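Long-range contact in phage-related protein (Bordetella bronchiseptica RB50, PDB 3BJQ), which is of unknown function but is probably a phage structural protein of the major capsid (coat) protein kind: residues E[240-252]-E[303-315]. Numbering follows the deposited sequence.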
loop_
_atom_site.group_PDB
_atom_site.type_symbol
_atom_site.label_atom_id
_atom_site.label_comp_id
_atom_site.label_asym_id
_atom_site.label_seq_id
_atom_site.Cartn_x
_atom_site.Cartn_y
_atom_site.Cartn_z
ATOM N N VAL E 240 24.655 -41.757 14.722
ATOM C CA VAL E 240 23.771 -41.280 15.780
ATOM C C VAL E 240 22.568 -42.255 15.947
ATOM O O VAL E 240 22.106 -42.509 17.049
ATOM C CB VAL E 240 23.311 -39.822 15.480
ATOM C CG1 VAL E 240 22.268 -39.332 16.492
ATOM C CG2 VAL E 240 24.514 -38.871 15.412
ATOM N N TRP E 241 22.060 -42.783 14.831
ATOM C CA TRP E 241 20.880 -43.654 14.865
ATOM C C TRP E 241 21.254 -45.142 14.874
ATOM O O TRP E 241 20.399 -46.022 14.641
ATOM C CB TRP E 241 19.946 -43.299 13.698
ATOM C CG TRP E 241 19.458 -41.935 13.852
ATOM C CD1 TRP E 241 20.012 -40.818 13.321
ATOM C CD2 TRP E 241 18.340 -41.499 14.637
ATOM N NE1 TRP E 241 19.332 -39.712 13.741
ATOM C CE2 TRP E 241 18.289 -40.095 14.540
ATOM C CE3 TRP E 241 17.378 -42.159 15.420
ATOM C CZ2 TRP E 241 17.291 -39.325 15.162
ATOM C CZ3 TRP E 241 16.385 -41.399 16.041
ATOM C CH2 TRP E 241 16.353 -39.998 15.915
ATOM N N GLY E 242 22.529 -45.411 15.164
ATOM C CA GLY E 242 23.041 -46.744 15.358
ATOM C C GLY E 242 22.722 -47.677 14.217
ATOM O O GLY E 242 22.608 -47.231 13.067
ATOM N N PRO E 243 22.607 -48.982 14.513
ATOM C CA PRO E 243 22.237 -49.964 13.502
ATOM C C PRO E 243 20.741 -50.294 13.539
ATOM O O PRO E 243 20.319 -51.325 13.027
ATOM C CB PRO E 243 23.068 -51.176 13.924
ATOM C CG PRO E 243 23.082 -51.093 15.417
ATOM C CD PRO E 243 22.874 -49.643 15.805
ATOM N N ASP E 244 19.938 -49.383 14.084
ATOM C CA ASP E 244 18.557 -49.691 14.413
ATOM C C ASP E 244 17.513 -49.293 13.382
ATOM O O ASP E 244 17.787 -48.594 12.413
ATOM C CB ASP E 244 18.199 -49.040 15.746
ATOM C CG ASP E 244 19.072 -49.517 16.891
ATOM O OD1 ASP E 244 19.713 -50.595 16.794
ATOM O OD2 ASP E 244 19.081 -48.819 17.920
ATOM N N VAL E 245 16.306 -49.813 13.604
ATOM C CA VAL E 245 15.117 -49.432 12.850
ATOM C C VAL E 245 14.061 -49.081 13.875
ATOM O O VAL E 245 14.027 -49.688 14.938
ATOM C CB VAL E 245 14.662 -50.563 11.937
ATOM C CG1 VAL E 245 13.315 -50.240 11.282
ATOM C CG2 VAL E 245 15.765 -50.814 10.900
ATOM N N TRP E 246 13.246 -48.072 13.589
ATOM C CA TRP E 246 12.209 -47.636 14.518
ATOM C C TRP E 246 10.948 -47.310 13.714
ATOM O O TRP E 246 11.049 -46.862 12.588
ATOM C CB TRP E 246 12.704 -46.423 15.288
ATOM C CG TRP E 246 11.685 -45.753 16.168
ATOM C CD1 TRP E 246 11.498 -45.955 17.511
ATOM C CD2 TRP E 246 10.735 -44.744 15.777
ATOM N NE1 TRP E 246 10.490 -45.151 17.966
ATOM C CE2 TRP E 246 10.003 -44.397 16.930
ATOM C CE3 TRP E 246 10.428 -44.107 14.563
ATOM C CZ2 TRP E 246 8.979 -43.444 16.911
ATOM C CZ3 TRP E 246 9.409 -43.163 14.537
ATOM C CH2 TRP E 246 8.700 -42.834 15.717
ATOM N N LEU E 247 9.781 -47.549 14.301
ATOM C CA LEU E 247 8.498 -47.195 13.696
ATOM C C LEU E 247 7.653 -46.456 14.700
ATOM O O LEU E 247 7.661 -46.800 15.859
ATOM C CB LEU E 247 7.685 -48.423 13.353
ATOM C CG LEU E 247 7.812 -49.105 12.000
ATOM C CD1 LEU E 247 8.996 -50.095 11.981
ATOM C CD2 LEU E 247 6.486 -49.816 11.781
ATOM N N GLY E 248 6.844 -45.509 14.248
ATOM C CA GLY E 248 5.976 -44.813 15.177
ATOM C C GLY E 248 4.850 -44.078 14.515
ATOM O O GLY E 248 4.861 -43.855 13.303
ATOM N N TYR E 249 3.844 -43.777 15.323
ATOM C CA TYR E 249 2.815 -42.818 14.955
ATOM C C TYR E 249 3.280 -41.485 15.532
ATOM O O TYR E 249 3.401 -41.334 16.748
ATOM C CB TYR E 249 1.421 -43.166 15.495
ATOM C CG TYR E 249 0.484 -42.018 15.261
ATOM C CD1 TYR E 249 -0.037 -41.783 14.010
ATOM C CD2 TYR E 249 0.178 -41.115 16.277
ATOM C CE1 TYR E 249 -0.867 -40.692 13.770
ATOM C CE2 TYR E 249 -0.645 -40.017 16.044
ATOM C CZ TYR E 249 -1.181 -39.819 14.792
ATOM O OH TYR E 249 -2.016 -38.739 14.545
ATOM N N VAL E 250 3.573 -40.545 14.628
ATOM C CA VAL E 250 3.975 -39.170 14.963
ATOM C C VAL E 250 2.929 -38.284 14.323
ATOM O O VAL E 250 2.657 -38.386 13.101
ATOM C CB VAL E 250 5.366 -38.845 14.391
ATOM C CG1 VAL E 250 5.859 -37.444 14.831
ATOM C CG2 VAL E 250 6.369 -39.896 14.826
ATOM N N SER E 251 2.269 -37.469 15.131
ATOM C CA SER E 251 1.231 -36.612 14.584
ATOM C C SER E 251 1.758 -35.746 13.424
ATOM O O SER E 251 2.817 -35.122 13.527
ATOM C CB SER E 251 0.636 -35.713 15.668
ATOM O OG SER E 251 -0.243 -34.790 15.080
ATOM N N ASP E 252 0.976 -35.718 12.346
ATOM C CA ASP E 252 1.236 -34.902 11.166
ATOM C C ASP E 252 0.729 -33.458 11.333
ATOM O O ASP E 252 0.742 -32.709 10.395
ATOM C CB ASP E 252 0.545 -35.508 9.927
ATOM C CG ASP E 252 1.291 -36.708 9.340
ATOM O OD1 ASP E 252 2.483 -36.907 9.643
ATOM O OD2 ASP E 252 0.670 -37.456 8.547
ATOM N N LEU E 303 3.403 -46.445 23.407
ATOM C CA LEU E 303 2.633 -47.390 22.627
ATOM C C LEU E 303 2.513 -46.984 21.164
ATOM O O LEU E 303 2.070 -47.781 20.347
ATOM C CB LEU E 303 1.219 -47.563 23.203
ATOM C CG LEU E 303 1.086 -48.308 24.516
ATOM C CD1 LEU E 303 -0.410 -48.223 24.958
ATOM C CD2 LEU E 303 1.543 -49.754 24.391
ATOM N N ALA E 304 2.850 -45.738 20.846
ATOM C CA ALA E 304 2.849 -45.286 19.461
ATOM C C ALA E 304 4.221 -45.501 18.797
ATOM O O ALA E 304 4.408 -45.081 17.666
ATOM C CB ALA E 304 2.424 -43.826 19.356
ATOM N N GLY E 305 5.143 -46.164 19.505
ATOM C CA GLY E 305 6.483 -46.446 19.012
ATOM C C GLY E 305 6.859 -47.916 19.093
ATOM O O GLY E 305 6.262 -48.704 19.848
ATOM N N TYR E 306 7.852 -48.290 18.298
ATOM C CA TYR E 306 8.334 -49.660 18.250
ATOM C C TYR E 306 9.816 -49.672 17.858
ATOM O O TYR E 306 10.180 -49.109 16.838
ATOM C CB TYR E 306 7.502 -50.445 17.240
ATOM C CG TYR E 306 7.737 -51.948 17.263
ATOM C CD1 TYR E 306 8.827 -52.509 16.604
ATOM C CD2 TYR E 306 6.856 -52.799 17.917
ATOM C CE1 TYR E 306 9.045 -53.860 16.617
ATOM C CE2 TYR E 306 7.055 -54.160 17.930
ATOM C CZ TYR E 306 8.155 -54.691 17.274
ATOM O OH TYR E 306 8.386 -56.039 17.268
ATOM N N LEU E 307 10.651 -50.322 18.659
ATOM C CA LEU E 307 12.077 -50.385 18.393
ATOM C C LEU E 307 12.554 -51.768 17.914
ATOM O O LEU E 307 12.284 -52.794 18.560
ATOM C CB LEU E 307 12.821 -50.004 19.658
ATOM C CG LEU E 307 14.350 -50.004 19.622
ATOM C CD1 LEU E 307 14.914 -48.977 18.615
ATOM C CD2 LEU E 307 14.828 -49.779 21.036
ATOM N N ILE E 308 13.281 -51.776 16.794
ATOM C CA ILE E 308 13.906 -52.985 16.245
ATOM C C ILE E 308 15.414 -52.774 16.354
ATOM O O ILE E 308 16.020 -52.181 15.472
ATOM C CB ILE E 308 13.533 -53.196 14.758
ATOM C CG1 ILE E 308 12.029 -53.361 14.586
ATOM C CG2 ILE E 308 14.252 -54.425 14.170
ATOM C CD1 ILE E 308 11.591 -53.391 13.124
ATOM N N GLU E 309 16.022 -53.277 17.428
ATOM C CA GLU E 309 17.454 -53.085 17.636
ATOM C C GLU E 309 18.319 -53.993 16.753
ATOM O O GLU E 309 17.979 -55.150 16.511
ATOM C CB GLU E 309 17.858 -53.400 19.073
ATOM C CG GLU E 309 17.249 -52.599 20.169
ATOM C CD GLU E 309 17.891 -52.955 21.511
ATOM O OE1 GLU E 309 19.007 -52.450 21.776
ATOM O OE2 GLU E 309 17.286 -53.749 22.277
ATOM N N ASP E 310 19.451 -53.446 16.311
ATOM C CA ASP E 310 20.518 -54.188 15.627
ATOM C C ASP E 310 20.232 -54.732 14.226
ATOM O O ASP E 310 20.982 -55.575 13.723
ATOM C CB ASP E 310 21.073 -55.265 16.561
ATOM C CG ASP E 310 21.658 -54.661 17.837
ATOM O OD1 ASP E 310 21.966 -53.448 17.808
ATOM O OD2 ASP E 310 21.788 -55.390 18.844
ATOM N N ALA E 311 19.190 -54.220 13.580
ATOM C CA ALA E 311 18.861 -54.640 12.224
ATOM C C ALA E 311 20.078 -54.548 11.294
ATOM O O ALA E 311 20.346 -55.450 10.511
ATOM C CB ALA E 311 17.714 -53.808 11.683
ATOM N N GLY E 312 20.847 -53.479 11.422
ATOM C CA GLY E 312 21.948 -53.226 10.510
ATOM C C GLY E 312 23.310 -53.758 10.881
ATOM O O GLY E 312 24.276 -53.456 10.194
ATOM N N LEU E 313 23.402 -54.528 11.962
ATOM C CA LEU E 313 24.677 -55.122 12.379
ATOM C C LEU E 313 24.968 -56.400 11.569
ATOM O O LEU E 313 24.040 -57.101 11.150
ATOM C CB LEU E 313 24.674 -55.465 13.878
ATOM C CG LEU E 313 24.829 -54.375 14.943
ATOM C CD1 LEU E 313 24.750 -54.993 16.326
ATOM C CD2 LEU E 313 26.138 -53.566 14.776
ATOM N N PRO E 314 26.259 -56.710 11.343
ATOM C CA PRO E 314 26.630 -57.932 10.632
ATOM C C PRO E 314 26.033 -59.163 11.284
ATOM O O PRO E 314 25.999 -59.238 12.513
ATOM C CB PRO E 314 28.158 -57.963 10.752
ATOM C CG PRO E 314 28.550 -56.560 10.930
ATOM C CD PRO E 314 27.450 -55.929 11.733
ATOM N N ALA E 315 25.557 -60.108 10.472
ATOM C CA ALA E 315 24.924 -61.340 10.982
ATOM C C ALA E 315 25.937 -62.270 11.635
ATOM O O ALA E 315 25.667 -62.879 12.673
ATOM C CB ALA E 315 24.206 -62.069 9.859
HETATM O O HOH W 1 20.714 -51.308 19.191
#
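Val-245 and Ile-308 exchange both backbone hydrogen bonds, and Leu-247 and Tyr-306 do the same two residues on, pairing strands 245-248 and 305-309 antiparallel within a mixed sheet, between strands 142-144 and 179-183. The second pair is uneven: Leu-247 N to Tyr-306 O is fairly straight at 166°, whereas the return bond from Tyr-306 N bends to 130° at its hydrogen. Between them lies the non-hydrogen-bonded pair Trp-246/Leu-307, where Trp-246 CA comes within 3.4 Å of Tyr-306 O, a CA-H···O contact that supplements the N-H bond to the same carbonyl. Tyr-249 N continues the ladder beyond the strand, bonding Ala-304 O at 2.7 Å.

At the other end, polar groups of the two turns replace strand pairing. Gly-312 N reaches Pro-243 O at 2.7 Å, in the carbonyl plane. Asp-310 N points its hydrogen almost straight at Asp-244 OD1 (2.9 Å), meeting it on the anti side and out of the carboxylate plane. With its CG beside its own backbone N (chi1 -60°), Asp-244 presents OD1 to this amide. A water is placed to donate to both Asp-244 OD1 and Asp-310 OD1, though it has more acceptors in reach than protons.

Apolar groups fill in alongside. Val-245 and Ile-308 lie side by side, CB to CB 4.0 Å, and Val-245 CG2, on the branch beside the backbone N, touches Ala-311 CB at 3.7 Å. On this face Leu-247 and Tyr-306 pack against Ala-165 of helix 158-173. Outward bonding continues through Trp-246, joined by backbone bonds to Met-181, and Gly-305 O, which accepts from His-141 ND1.

The buried strand amides are thus paid for chiefly by backbone carbonyls, while the amide and the bridging water, perhaps with Lys-144 beside Asp-310, probably ease the repulsion between the two aspartates.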